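Local coordinates for protein chitinase (Chromobacterium violaceum, PDB 4TXG) that probably hydrolyses the glycosidic bonds of chitin as a glycoside hydrolase of family 18, at residues Cys137-Gln142 / Tyr363-Ala368; Gly534-Ala539 / Glu621-Thr626; Val659-Gly664 / Leu679-Arg684. All blocks are in the same frame, centred on the assembly; numbering follows the deposited sequence.

The three contacts share no strand or loop, and none touches another. Interaction 1 is buried. It joins an N-terminal loop to the start of a strand of the central barrel, and two tyrosine rings pack there beside a side-chain hydrogen bond. Interactions 2 and 3 are partly buried and lie on opposite sides of the chain's centre, about 57 Å apart between centres. Interaction 2 ties a turn to a short strand through one carboxylate, which takes one main-chain and one side-chain donor. Interaction 3 pairs two neighbouring strands of a C-terminal sheet. It rests on main-chain hydrogen bonds, with mostly apolar packing on one face and a more polar mix on the other.

Interaction 1. Residues Cys137-Gln142 / Tyr363-Ala368; sequences CAVYKQ and YYQITA
At the N-terminal end of strand 365-371 of the family 18 (beta/alpha)8 barrel, Val139 and Tyr140 pack on Tyr363 and Gln365. Strand 365-371 lies between the parallel strands 308-312 and 391-395. Residues 137-142 belong to the loop that precedes the first barrel strand, 155-161. The contact joins an N-terminal segment to the end of the barrel where its strands begin. Cys137 also joins this segment to Cys121 by a disulfide.

The two tyrosines form an offset edge-to-face pair. The edge of Tyr140 is turned toward the face of Tyr363, with the ring planes at 73° and the centroids 5.6 Å apart. The closest carbons are Tyr140 CE2 and Tyr363 CE2, at 3.7 Å. Val139 uses both branches. Its CG1, anti to the backbone N (chi1 166°), sits 3.9 Å above the centre of the neighbouring Tyr140 ring and 4.1 Å from Gln365 NE2. Its CG2, beside the backbone N, goes to Tyr363 instead and lies 3.7 Å from Tyr363 CB.

Both tyrosine hydroxyls and Gln365 NE2 have partners. The hydroxyls of Tyr140 and Tyr363 both hydrogen-bond to Asp390 OD1, and Asp390 OD2 binds the backbone N of Ile366. One aspartate thus links both rings to the strand. Gln365 reaches Tyr140 with an extended chain beyond CG. Its NE2 donates to Tyr140 OH at 3.0 Å and 170°, with the hydroxyl oxygen almost in the Gln365 amide plane.

Interaction 2. Residues Gly534-Ala539 / Glu621-Thr626; sequences GSYLAA and EYFIGT
Glu621 reaches from strand 621-624 to Ser535 in the type I turn 534-537. From CB its first torsion places CG between the backbone N and the carbonyl carbon (chi1 70°). Beyond CG the chain is extended, and this carries the carboxylate to the turn. OE1 accepts from Ser535 N at 2.9 Å through its syn lone pair. It also accepts from a water that lies 3.1 Å from Gly534 N and bridges the two residues. OE2 accepts from the hydroxyl of Ser535; the modelled distance to OG, 2.5 Å, is unusually short. That bond comes from the syn side, 27° out of the carboxylate plane. OE2 also lies 3.7 Å from Tyr536 CD2. The same ring carbon meets Phe623 CD1 at 3.7 Å. The Tyr536 and Phe623 planes are 29° apart and the rings are displaced, with little overlap.

Arg615, in the connection between strands 609-612 and 621-624, forms a salt bridge to OE2 and a cation-pi contact with Phe623. Tyr536 OH bonds to His524 and Asn527 of helix 522-530. With a backbone N-H, a hydroxyl, a water and an arginine all gripping it, the buried Glu621 carboxylate is probably kept charged.

Interaction 3. Residues Val659-Gly664 / Leu679-Arg684; sequences VGFSLG and LTIVNR
Strands 659-664 and 679-683 run antiparallel, their axes 4.7 Å apart at closest and their directions at 167°. Gly660 and Val682 form a hydrogen-bonded pair, with Gly660 N to Val682 O and Val682 N to Gly660 O both 2.9 Å. Ser662 and Thr680 form the next such pair. Between them Phe661 faces Ile681 in a non-hydrogen-bonded pair, and CA-H...O contacts add to the backbone pairing.

Val659, Phe661, Leu663, Leu679 and Ile681 share one face. Phe661 and Ile681 lie side by side and point the same way. Phe661 CD2 is 3.7 Å from Ile681 CG1, and Ile681 CG2 lies over one face of the ring, toward its rim. CG2 also touches Val659 CG1, at 3.6 Å. Leu663 CD2 meets Leu679 CB at 3.7 Å.

The strands are consecutive and form a beta hairpin in an antiparallel sheet, with 659-664 at one margin and 752-758 beyond 678-683. A second sheet includes strand 767-773, whose Tyr769 stacks on Phe661. This is consistent with a beta sandwich in the C-terminal Chitinase C region.

The other face is more polar. A water lies 2.8 Å from Ser662 OG and donates to Thr680 O. Arg684, extended from CG to NE, brings one face of its guanidinium over Gly660 N. Asp658 holds this group by a salt bridge to NH1. The guanidinium packs over Gly660 where a side chain on that residue would lie, with Arg684 NH2 3.8 Å from Gly660 CA.

Interaction 1. Residues Cys137-Gln142 / Tyr363-Ala368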
ATOM      1  N   CYS A 137      22.630   0.716  10.184  1.00 16.24           N
ATOM      2  CA  CYS A 137      22.889  -0.469  10.991  1.00 16.44           C
ATOM      3  C   CYS A 137      22.135  -0.429  12.316  1.00 13.63           C
ATOM      4  O   CYS A 137      22.093  -1.419  13.039  1.00 15.62           O
ATOM      5  CB  CYS A 137      24.390  -0.645  11.215  1.00 20.57           C
ATOM      6  SG  CYS A 137      25.205  -1.348   9.747  1.00 87.65           S
ATOM      7  N   ALA A 138      21.504   0.702  12.604  1.00 12.39           N
ATOM      8  CA  ALA A 138      20.638   0.812  13.776  1.00 18.54           C
ATOM      9  C   ALA A 138      19.332   0.020  13.609  1.00 17.15           C
ATOM     10  O   ALA A 138      18.717  -0.384  14.598  1.00 17.77           O
ATOM     11  CB  ALA A 138      20.329   2.289  14.069  1.00 19.33           C
ATOM     12  N   VAL A 139      18.920  -0.202  12.361  1.00  9.58           N
ATOM     13  CA  VAL A 139      17.623  -0.814  12.059  1.00 10.81           C
ATOM     14  C   VAL A 139      17.781  -2.014  11.117  1.00 11.68           C
ATOM     15  O   VAL A 139      16.949  -2.927  11.107  1.00  9.72           O
ATOM     16  CB  VAL A 139      16.652   0.237  11.424  1.00 14.71           C
ATOM     17  CG1 VAL A 139      15.428  -0.408  10.782  1.00 16.81           C
ATOM     18  CG2 VAL A 139      16.218   1.264  12.474  1.00 17.15           C
ATOM     19  N   TYR A 140      18.859  -2.014  10.333  1.00 10.66           N
ATOM     20  CA  TYR A 140      19.075  -3.057   9.334  1.00  9.12           C
ATOM     21  C   TYR A 140      20.317  -3.898   9.607  1.00 11.77           C
ATOM     22  O   TYR A 140      21.253  -3.461  10.272  1.00 12.77           O
ATOM     23  CB  TYR A 140      19.183  -2.437   7.938  1.00  8.46           C
ATOM     24  CG  TYR A 140      17.918  -1.716   7.524  1.00  8.97           C
ATOM     25  CD1 TYR A 140      16.769  -2.425   7.207  1.00  7.70           C
ATOM     26  CD2 TYR A 140      17.873  -0.322   7.461  1.00 10.03           C
ATOM     27  CE1 TYR A 140      15.599  -1.779   6.829  1.00  8.67           C
ATOM     28  CE2 TYR A 140      16.705   0.337   7.074  1.00  8.78           C
ATOM     29  CZ  TYR A 140      15.571  -0.396   6.771  1.00  7.95           C
ATOM     30  OH  TYR A 140      14.405   0.245   6.395  1.00 10.41           O
ATOM     31  N   LYS A 141      20.300  -5.117   9.089  1.00  9.89           N
ATOM     32  CA  LYS A 141      21.434  -6.029   9.184  1.00 13.30           C
ATOM     33  C   LYS A 141      22.391  -5.768   8.041  1.00 12.72           C
ATOM     34  O   LYS A 141      22.045  -5.057   7.101  1.00 12.34           O
ATOM     35  CB  LYS A 141      20.956  -7.483   9.133  1.00 14.12           C
ATOM     36  CG  LYS A 141      19.818  -7.770  10.075  1.00 16.95           C
ATOM     37  CD  LYS A 141      19.169  -9.110   9.763  1.00 16.78           C
ATOM     38  CE  LYS A 141      17.911  -9.296  10.589  1.00 18.27           C
ATOM     39  NZ  LYS A 141      17.284 -10.617  10.340  1.00 22.85           N
ATOM     40  N   GLN A 142      23.593  -6.330   8.109  1.00 13.25           N
ATOM     41  CA  GLN A 142      24.470  -6.255   6.950  1.00 13.78           C
ATOM     42  C   GLN A 142      23.765  -6.972   5.805  1.00 15.24           C
ATOM     43  O   GLN A 142      23.248  -8.076   5.976  1.00 14.83           O
ATOM     44  CB  GLN A 142      25.850  -6.847   7.247  1.00 17.91           C
ATOM     45  CG  GLN A 142      26.610  -6.020   8.280  1.00 24.90           C
ATOM     46  CD  GLN A 142      28.092  -6.307   8.308  1.00 34.73           C
ATOM     47  OE1 GLN A 142      28.672  -6.739   7.316  1.00 38.18           O
ATOM     48  NE2 GLN A 142      28.713  -6.065   9.454  1.00 39.34           N
ATOM     49  N   TYR A 363      17.837   5.829  13.226  1.00 13.51           N
ATOM     50  CA  TYR A 363      17.306   5.826  11.868  1.00 10.77           C
ATOM     51  C   TYR A 363      15.815   6.159  11.810  1.00 13.32           C
ATOM     52  O   TYR A 363      15.047   5.764  12.697  1.00 14.86           O
ATOM     53  CB  TYR A 363      17.571   4.457  11.233  1.00  9.66           C
ATOM     54  CG  TYR A 363      17.218   4.416   9.781  1.00 12.38           C
ATOM     55  CD1 TYR A 363      18.031   5.033   8.843  1.00 11.95           C
ATOM     56  CD2 TYR A 363      16.062   3.789   9.346  1.00  9.96           C
ATOM     57  CE1 TYR A 363      17.711   5.013   7.509  1.00 13.74           C
ATOM     58  CE2 TYR A 363      15.730   3.767   8.009  1.00  8.44           C
ATOM     59  CZ  TYR A 363      16.564   4.375   7.098  1.00  9.50           C
ATOM     60  OH  TYR A 363      16.260   4.369   5.761  1.00  8.56           O
ATOM     61  N   TYR A 364      15.404   6.875  10.762  1.00  9.56           N
ATOM     62  CA  TYR A 364      13.986   7.175  10.533  1.00  9.42           C
ATOM     63  C   TYR A 364      13.519   6.575   9.213  1.00  8.28           C
ATOM     64  O   TYR A 364      14.098   6.841   8.164  1.00 11.21           O
ATOM     65  CB  TYR A 364      13.722   8.689  10.526  1.00  8.75           C
ATOM     66  CG  TYR A 364      14.120   9.386  11.812  1.00  9.55           C
ATOM     67  CD1 TYR A 364      13.404   9.176  12.987  1.00 10.93           C
ATOM     68  CD2 TYR A 364      15.208  10.248  11.850  1.00 11.23           C
ATOM     69  CE1 TYR A 364      13.764   9.810  14.171  1.00 13.56           C
ATOM     70  CE2 TYR A 364      15.585  10.887  13.033  1.00 12.03           C
ATOM     71  CZ  TYR A 364      14.858  10.663  14.187  1.00 13.61           C
ATOM     72  OH  TYR A 364      15.222  11.295  15.362  1.00 15.41           O
ATOM     73  N   GLN A 365      12.468   5.767   9.275  1.00  8.08           N
ATOM     74  CA  GLN A 365      11.940   5.112   8.083  1.00  7.70           C
ATOM     75  C   GLN A 365      10.913   5.983   7.358  1.00 11.20           C
ATOM     76  O   GLN A 365      10.172   6.741   7.981  1.00 10.19           O
ATOM     77  CB  GLN A 365      11.316   3.752   8.450  1.00 11.84           C
ATOM     78  CG  GLN A 365      12.347   2.651   8.759  1.00 12.72           C
ATOM     79  CD  GLN A 365      11.707   1.299   9.069  1.00 20.43           C
ATOM     80  OE1 GLN A 365      10.796   1.211   9.893  1.00 20.82           O
ATOM     81  NE2 GLN A 365      12.183   0.240   8.407  1.00 15.17           N
ATOM     82  N   ILE A 366      10.888   5.882   6.033  1.00  7.73           N
ATOM     83  CA  ILE A 366       9.761   6.410   5.259  1.00  6.90           C
ATOM     84  C   ILE A 366       9.047   5.260   4.597  1.00  6.64           C
ATOM     85  O   ILE A 366       9.659   4.477   3.863  1.00  8.73           O
ATOM     86  CB  ILE A 366      10.197   7.390   4.172  1.00 11.28           C
ATOM     87  CG1 ILE A 366      11.070   8.475   4.763  1.00 15.43           C
ATOM     88  CG2 ILE A 366       8.962   7.998   3.479  1.00 12.58           C
ATOM     89  CD1 ILE A 366      11.517   9.466   3.743  1.00 17.10           C
ATOM     90  N   THR A 367       7.754   5.140   4.862  1.00  6.53           N
ATOM     91  CA  THR A 367       6.966   4.133   4.185  1.00  7.34           C
ATOM     92  C   THR A 367       5.793   4.810   3.482  1.00  6.14           C
ATOM     93  O   THR A 367       5.556   6.006   3.649  1.00  6.68           O
ATOM     94  CB  THR A 367       6.477   3.049   5.170  1.00  7.58           C
ATOM     95  OG1 THR A 367       5.527   3.602   6.091  1.00  9.81           O
ATOM     96  CG2 THR A 367       7.666   2.494   5.966  1.00  9.93           C
ATOM     97  N   ALA A 368       5.073   4.045   2.671  1.00  7.97           N
ATOM     98  CA  ALA A 368       3.885   4.579   2.034  1.00  5.94           C
ATOM     99  C   ALA A 368       2.834   3.506   1.900  1.00  7.23           C
ATOM    100  O   ALA A 368       3.146   2.349   1.645  1.00  7.07           O
ATOM    101  CB  ALA A 368       4.223   5.171   0.654  1.00  6.12           C
TER

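Interaction 2. Residues Gly534-Ala539 / Glu621-Thr626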
ATOM      1  N   GLY A 534     -24.968  -9.584  18.596  1.00 17.43           N
ATOM      2  CA  GLY A 534     -23.943  -8.768  19.230  1.00 19.61           C
ATOM      3  C   GLY A 534     -24.505  -7.853  20.308  1.00 17.58           C
ATOM      4  O   GLY A 534     -25.341  -6.994  20.032  1.00 17.64           O
ATOM      5  N   SER A 535     -24.040  -8.029  21.540  1.00 16.71           N
ATOM      6  CA  SER A 535     -24.558  -7.263  22.676  1.00 18.89           C
ATOM      7  C   SER A 535     -24.123  -5.795  22.641  1.00 20.64           C
ATOM      8  O   SER A 535     -24.654  -4.962  23.381  1.00 21.88           O
ATOM      9  CB  SER A 535     -24.106  -7.894  23.991  1.00 22.42           C
ATOM     10  OG  SER A 535     -22.697  -7.831  24.115  1.00 23.31           O
ATOM     11  N   TYR A 536     -23.151  -5.498  21.784  1.00 18.32           N
ATOM     12  CA  TYR A 536     -22.578  -4.164  21.628  1.00 16.94           C
ATOM     13  C   TYR A 536     -23.372  -3.237  20.697  1.00 17.63           C
ATOM     14  O   TYR A 536     -22.994  -2.085  20.511  1.00 17.69           O
ATOM     15  CB  TYR A 536     -21.142  -4.300  21.093  1.00 15.22           C
ATOM     16  CG  TYR A 536     -21.055  -5.364  20.014  1.00 14.25           C
ATOM     17  CD1 TYR A 536     -21.548  -5.121  18.739  1.00 12.02           C
ATOM     18  CD2 TYR A 536     -20.534  -6.626  20.288  1.00 15.32           C
ATOM     19  CE1 TYR A 536     -21.516  -6.099  17.749  1.00 12.31           C
ATOM     20  CE2 TYR A 536     -20.482  -7.608  19.304  1.00 14.74           C
ATOM     21  CZ  TYR A 536     -20.979  -7.340  18.039  1.00 13.81           C
ATOM     22  OH  TYR A 536     -20.937  -8.313  17.066  1.00 12.94           O
ATOM     23  N   LEU A 537     -24.449  -3.731  20.089  1.00 14.33           N
ATOM     24  CA  LEU A 537     -25.155  -2.932  19.084  1.00 14.94           C
ATOM     25  C   LEU A 537     -25.624  -1.590  19.639  1.00 16.09           C
ATOM     26  O   LEU A 537     -25.442  -0.551  19.002  1.00 20.34           O
ATOM     27  CB  LEU A 537     -26.353  -3.692  18.511  1.00 16.58           C
ATOM     28  CG  LEU A 537     -26.079  -4.857  17.559  1.00 16.94           C
ATOM     29  CD1 LEU A 537     -27.393  -5.367  16.976  1.00 20.39           C
ATOM     30  CD2 LEU A 537     -25.078  -4.485  16.440  1.00 15.49           C
ATOM     31  N   ALA A 538     -26.224  -1.618  20.826  1.00 20.08           N
ATOM     32  CA  ALA A 538     -26.745  -0.402  21.441  1.00 23.02           C
ATOM     33  C   ALA A 538     -25.621   0.607  21.685  1.00 24.73           C
ATOM     34  O   ALA A 538     -25.820   1.815  21.538  1.00 25.68           O
ATOM     35  CB  ALA A 538     -27.471  -0.726  22.743  1.00 24.63           C
ATOM     36  N   ALA A 539     -24.432   0.108  22.019  1.00 20.93           N
ATOM     37  CA  ALA A 539     -23.285   0.982  22.271  1.00 21.16           C
ATOM     38  C   ALA A 539     -22.841   1.727  21.013  1.00 21.76           C
ATOM     39  O   ALA A 539     -22.166   2.756  21.111  1.00 26.47           O
ATOM     40  CB  ALA A 539     -22.120   0.176  22.851  1.00 24.39           C
ATOM     41  N   GLU A 621     -19.875 -14.446  22.994  1.00 15.51           N
ATOM     42  CA  GLU A 621     -19.926 -13.873  21.649  1.00 14.34           C
ATOM     43  C   GLU A 621     -18.514 -13.481  21.245  1.00 13.17           C
ATOM     44  O   GLU A 621     -17.619 -13.420  22.092  1.00 14.78           O
ATOM     45  CB  GLU A 621     -20.850 -12.652  21.588  1.00 15.56           C
ATOM     46  CG  GLU A 621     -20.299 -11.428  22.321  1.00 17.14           C
ATOM     47  CD  GLU A 621     -21.298 -10.281  22.396  1.00 21.89           C
ATOM     48  OE1 GLU A 621     -22.456 -10.462  21.955  1.00 18.72           O
ATOM     49  OE2 GLU A 621     -20.925  -9.200  22.907  1.00 19.58           O
ATOM     50  N   TYR A 622     -18.307 -13.217  19.958  1.00 12.44           N
ATOM     51  CA  TYR A 622     -17.033 -12.674  19.511  1.00 11.78           C
ATOM     52  C   TYR A 622     -16.950 -11.181  19.799  1.00 11.92           C
ATOM     53  O   TYR A 622     -17.950 -10.470  19.793  1.00 11.77           O
ATOM     54  CB  TYR A 622     -16.815 -12.910  18.016  1.00 11.13           C
ATOM     55  CG  TYR A 622     -16.538 -14.345  17.643  1.00 13.77           C
ATOM     56  CD1 TYR A 622     -15.247 -14.857  17.694  1.00 16.72           C
ATOM     57  CD2 TYR A 622     -17.567 -15.185  17.226  1.00 14.01           C
ATOM     58  CE1 TYR A 622     -14.983 -16.172  17.345  1.00 19.00           C
ATOM     59  CE2 TYR A 622     -17.312 -16.504  16.862  1.00 16.23           C
ATOM     60  CZ  TYR A 622     -16.018 -16.988  16.929  1.00 19.58           C
ATOM     61  OH  TYR A 622     -15.755 -18.293  16.585  1.00 20.79           O
ATOM     62  N   PHE A 623     -15.738 -10.708  20.038  1.00 12.76           N
ATOM     63  CA  PHE A 623     -15.523  -9.296  20.289  1.00 11.24           C
ATOM     64  C   PHE A 623     -14.072  -9.022  19.946  1.00 11.81           C
ATOM     65  O   PHE A 623     -13.395  -9.879  19.365  1.00 10.44           O
ATOM     66  CB  PHE A 623     -15.853  -8.938  21.745  1.00 12.31           C
ATOM     67  CG  PHE A 623     -16.036  -7.453  21.995  1.00 12.82           C
ATOM     68  CD1 PHE A 623     -16.992  -6.730  21.296  1.00 15.62           C
ATOM     69  CD2 PHE A 623     -15.254  -6.796  22.933  1.00 15.17           C
ATOM     70  CE1 PHE A 623     -17.164  -5.369  21.523  1.00 15.51           C
ATOM     71  CE2 PHE A 623     -15.422  -5.441  23.174  1.00 15.93           C
ATOM     72  CZ  PHE A 623     -16.377  -4.729  22.465  1.00 15.68           C
ATOM     73  N   ILE A 624     -13.605  -7.835  20.307  1.00 10.72           N
ATOM     74  CA  ILE A 624     -12.247  -7.408  20.018  1.00 10.31           C
ATOM     75  C   ILE A 624     -11.224  -8.414  20.541  1.00 11.09           C
ATOM     76  O   ILE A 624     -11.295  -8.835  21.699  1.00 11.31           O
ATOM     77  CB  ILE A 624     -11.985  -6.028  20.649  1.00 11.65           C
ATOM     78  CG1 ILE A 624     -12.898  -4.971  20.018  1.00 10.37           C
ATOM     79  CG2 ILE A 624     -10.515  -5.658  20.543  1.00 13.58           C
ATOM     80  CD1 ILE A 624     -12.828  -3.610  20.722  1.00 13.47           C
ATOM     81  N   GLY A 625     -10.287  -8.813  19.685  1.00 12.41           N
ATOM     82  CA  GLY A 625      -9.295  -9.793  20.083  1.00 11.86           C
ATOM     83  C   GLY A 625      -8.119  -9.838  19.139  1.00 10.84           C
ATOM     84  O   GLY A 625      -7.857  -8.875  18.420  1.00 11.34           O
ATOM     85  N   THR A 626      -7.402 -10.958  19.142  1.00 11.04           N
ATOM     86  CA  THR A 626      -6.156 -11.035  18.384  1.00 11.95           C
ATOM     87  C   THR A 626      -5.980 -12.325  17.582  1.00  9.98           C
ATOM     88  O   THR A 626      -4.853 -12.712  17.292  1.00 10.67           O
ATOM     89  CB  THR A 626      -4.926 -10.901  19.317  1.00 13.25           C
ATOM     90  OG1 THR A 626      -4.916 -11.985  20.256  1.00 14.27           O
ATOM     91  CG2 THR A 626      -4.949  -9.569  20.069  1.00 16.81           C
TER
HETATM   92  O   HOH W   1     -24.729 -11.693  20.890  1.00 23.71           O

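Interaction 3. Residues Val659-Gly664 / Leu679-Arg684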
ATOM      1  N   VAL A 659      25.501   3.526 -17.879  1.00  9.87           N
ATOM      2  CA  VAL A 659      24.458   3.748 -18.867  1.00 10.98           C
ATOM      3  C   VAL A 659      23.164   3.924 -18.087  1.00 10.45           C
ATOM      4  O   VAL A 659      22.876   3.146 -17.171  1.00 12.05           O
ATOM      5  CB  VAL A 659      24.356   2.578 -19.866  1.00 11.34           C
ATOM      6  CG1 VAL A 659      23.156   2.750 -20.794  1.00  9.47           C
ATOM      7  CG2 VAL A 659      25.649   2.486 -20.674  1.00 12.23           C
ATOM      8  N   GLY A 660      22.413   4.967 -18.418  1.00 10.84           N
ATOM      9  CA  GLY A 660      21.183   5.271 -17.710  1.00 11.92           C
ATOM     10  C   GLY A 660      19.955   4.895 -18.515  1.00 11.27           C
ATOM     11  O   GLY A 660      19.955   4.997 -19.743  1.00 12.48           O
ATOM     12  N   PHE A 661      18.908   4.462 -17.818  1.00  9.37           N
ATOM     13  CA  PHE A 661      17.649   4.071 -18.449  1.00  8.82           C
ATOM     14  C   PHE A 661      16.472   4.725 -17.744  1.00 13.33           C
ATOM     15  O   PHE A 661      16.415   4.726 -16.513  1.00 12.15           O
ATOM     16  CB  PHE A 661      17.430   2.557 -18.394  1.00  9.83           C
ATOM     17  CG  PHE A 661      18.420   1.750 -19.174  1.00 14.48           C
ATOM     18  CD1 PHE A 661      19.680   1.480 -18.657  1.00 14.39           C
ATOM     19  CD2 PHE A 661      18.072   1.215 -20.404  1.00 14.65           C
ATOM     20  CE1 PHE A 661      20.585   0.717 -19.368  1.00 13.82           C
ATOM     21  CE2 PHE A 661      18.979   0.450 -21.120  1.00 16.80           C
ATOM     22  CZ  PHE A 661      20.238   0.205 -20.601  1.00 15.53           C
ATOM     23  N   SER A 662      15.509   5.240 -18.504  1.00 14.43           N
ATOM     24  CA  SER A 662      14.264   5.689 -17.881  1.00 14.31           C
ATOM     25  C   SER A 662      13.091   5.706 -18.851  1.00 16.30           C
ATOM     26  O   SER A 662      13.254   6.011 -20.034  1.00 12.89           O
ATOM     27  CB  SER A 662      14.439   7.080 -17.265  1.00 20.35           C
ATOM     28  OG  SER A 662      14.895   8.014 -18.221  1.00 25.31           O
ATOM     29  N   LEU A 663      11.914   5.360 -18.332  1.00 15.75           N
ATOM     30  CA  LEU A 663      10.663   5.500 -19.074  1.00 11.89           C
ATOM     31  C   LEU A 663      10.029   6.830 -18.723  1.00 15.81           C
ATOM     32  O   LEU A 663       9.966   7.191 -17.551  1.00 17.69           O
ATOM     33  CB  LEU A 663       9.697   4.353 -18.750  1.00  9.72           C
ATOM     34  CG  LEU A 663      10.118   2.949 -19.149  1.00 13.82           C
ATOM     35  CD1 LEU A 663       9.091   1.915 -18.690  1.00 11.80           C
ATOM     36  CD2 LEU A 663      10.304   2.896 -20.669  1.00 15.65           C
ATOM     37  N   GLY A 664       9.556   7.559 -19.732  1.00 12.67           N
ATOM     38  CA  GLY A 664       8.931   8.849 -19.505  1.00 13.41           C
ATOM     39  C   GLY A 664       8.012   9.222 -20.655  1.00 12.66           C
ATOM     40  O   GLY A 664       7.720   8.392 -21.512  1.00 14.25           O
ATOM     41  N   LEU A 679      11.265   5.160 -23.914  1.00 12.67           N
ATOM     42  CA  LEU A 679      12.462   4.706 -23.203  1.00 11.08           C
ATOM     43  C   LEU A 679      13.674   5.523 -23.646  1.00 13.29           C
ATOM     44  O   LEU A 679      13.992   5.581 -24.835  1.00 14.70           O
ATOM     45  CB  LEU A 679      12.706   3.214 -23.446  1.00 12.93           C
ATOM     46  CG  LEU A 679      14.009   2.609 -22.904  1.00 15.14           C
ATOM     47  CD1 LEU A 679      14.072   2.679 -21.383  1.00 15.18           C
ATOM     48  CD2 LEU A 679      14.186   1.169 -23.397  1.00 16.16           C
ATOM     49  N   THR A 680      14.333   6.180 -22.697  1.00 10.06           N
ATOM     50  CA  THR A 680      15.536   6.944 -23.020  1.00 13.03           C
ATOM     51  C   THR A 680      16.745   6.231 -22.443  1.00 13.55           C
ATOM     52  O   THR A 680      16.754   5.865 -21.271  1.00 12.19           O
ATOM     53  CB  THR A 680      15.483   8.386 -22.477  1.00 14.06           C
ATOM     54  OG1 THR A 680      14.406   9.097 -23.109  1.00 13.58           O
ATOM     55  CG2 THR A 680      16.799   9.118 -22.760  1.00 14.23           C
ATOM     56  N   ILE A 681      17.751   6.018 -23.283  1.00 12.23           N
ATOM     57  CA  ILE A 681      18.987   5.361 -22.867  1.00 12.75           C
ATOM     58  C   ILE A 681      20.113   6.362 -23.043  1.00 12.41           C
ATOM     59  O   ILE A 681      20.252   6.944 -24.119  1.00 13.61           O
ATOM     60  CB  ILE A 681      19.280   4.088 -23.700  1.00 13.95           C
ATOM     61  CG1 ILE A 681      18.111   3.100 -23.626  1.00 15.51           C
ATOM     62  CG2 ILE A 681      20.593   3.441 -23.246  1.00 12.63           C
ATOM     63  CD1 ILE A 681      18.203   1.970 -24.657  1.00 16.50           C
ATOM     64  N   VAL A 682      20.893   6.590 -21.990  1.00 10.74           N
ATOM     65  CA  VAL A 682      21.971   7.571 -22.041  1.00 10.92           C
ATOM     66  C   VAL A 682      23.317   6.913 -21.759  1.00 13.59           C
ATOM     67  O   VAL A 682      23.491   6.227 -20.746  1.00 12.44           O
ATOM     68  CB  VAL A 682      21.752   8.711 -21.020  1.00 14.60           C
ATOM     69  CG1 VAL A 682      22.828   9.790 -21.181  1.00 15.18           C
ATOM     70  CG2 VAL A 682      20.363   9.304 -21.172  1.00 20.96           C
ATOM     71  N   ASN A 683      24.268   7.122 -22.659  1.00 11.97           N
ATOM     72  CA  ASN A 683      25.609   6.594 -22.480  1.00 11.91           C
ATOM     73  C   ASN A 683      26.470   7.606 -21.720  1.00 14.02           C
ATOM     74  O   ASN A 683      26.866   8.622 -22.276  1.00 15.18           O
ATOM     75  CB  ASN A 683      26.217   6.248 -23.844  1.00 10.82           C
ATOM     76  CG  ASN A 683      27.631   5.719 -23.741  1.00 17.40           C
ATOM     77  OD1 ASN A 683      28.117   5.426 -22.650  1.00 14.29           O
ATOM     78  ND2 ASN A 683      28.296   5.572 -24.885  1.00 12.52           N
ATOM     79  N   ARG A 684      26.733   7.343 -20.442  1.00 12.51           N
ATOM     80  CA  ARG A 684      27.593   8.232 -19.648  1.00 14.44           C
ATOM     81  C   ARG A 684      28.991   7.653 -19.450  1.00 18.83           C
ATOM     82  O   ARG A 684      29.735   8.074 -18.561  1.00 19.98           O
ATOM     83  CB  ARG A 684      26.963   8.526 -18.286  1.00 14.40           C
ATOM     84  CG  ARG A 684      25.573   9.141 -18.366  1.00 16.67           C
ATOM     85  CD  ARG A 684      25.052   9.512 -16.983  1.00 20.41           C
ATOM     86  NE  ARG A 684      23.595   9.564 -16.953  1.00 28.52           N
ATOM     87  CZ  ARG A 684      22.828   8.658 -16.350  1.00 32.65           C
ATOM     88  NH1 ARG A 684      23.374   7.629 -15.705  1.00 34.95           N
ATOM     89  NH2 ARG A 684      21.512   8.787 -16.380  1.00 34.84           N
TER
HETATM   90  O   HOH W   2      17.443   7.918 -19.322  1.00 21.37           O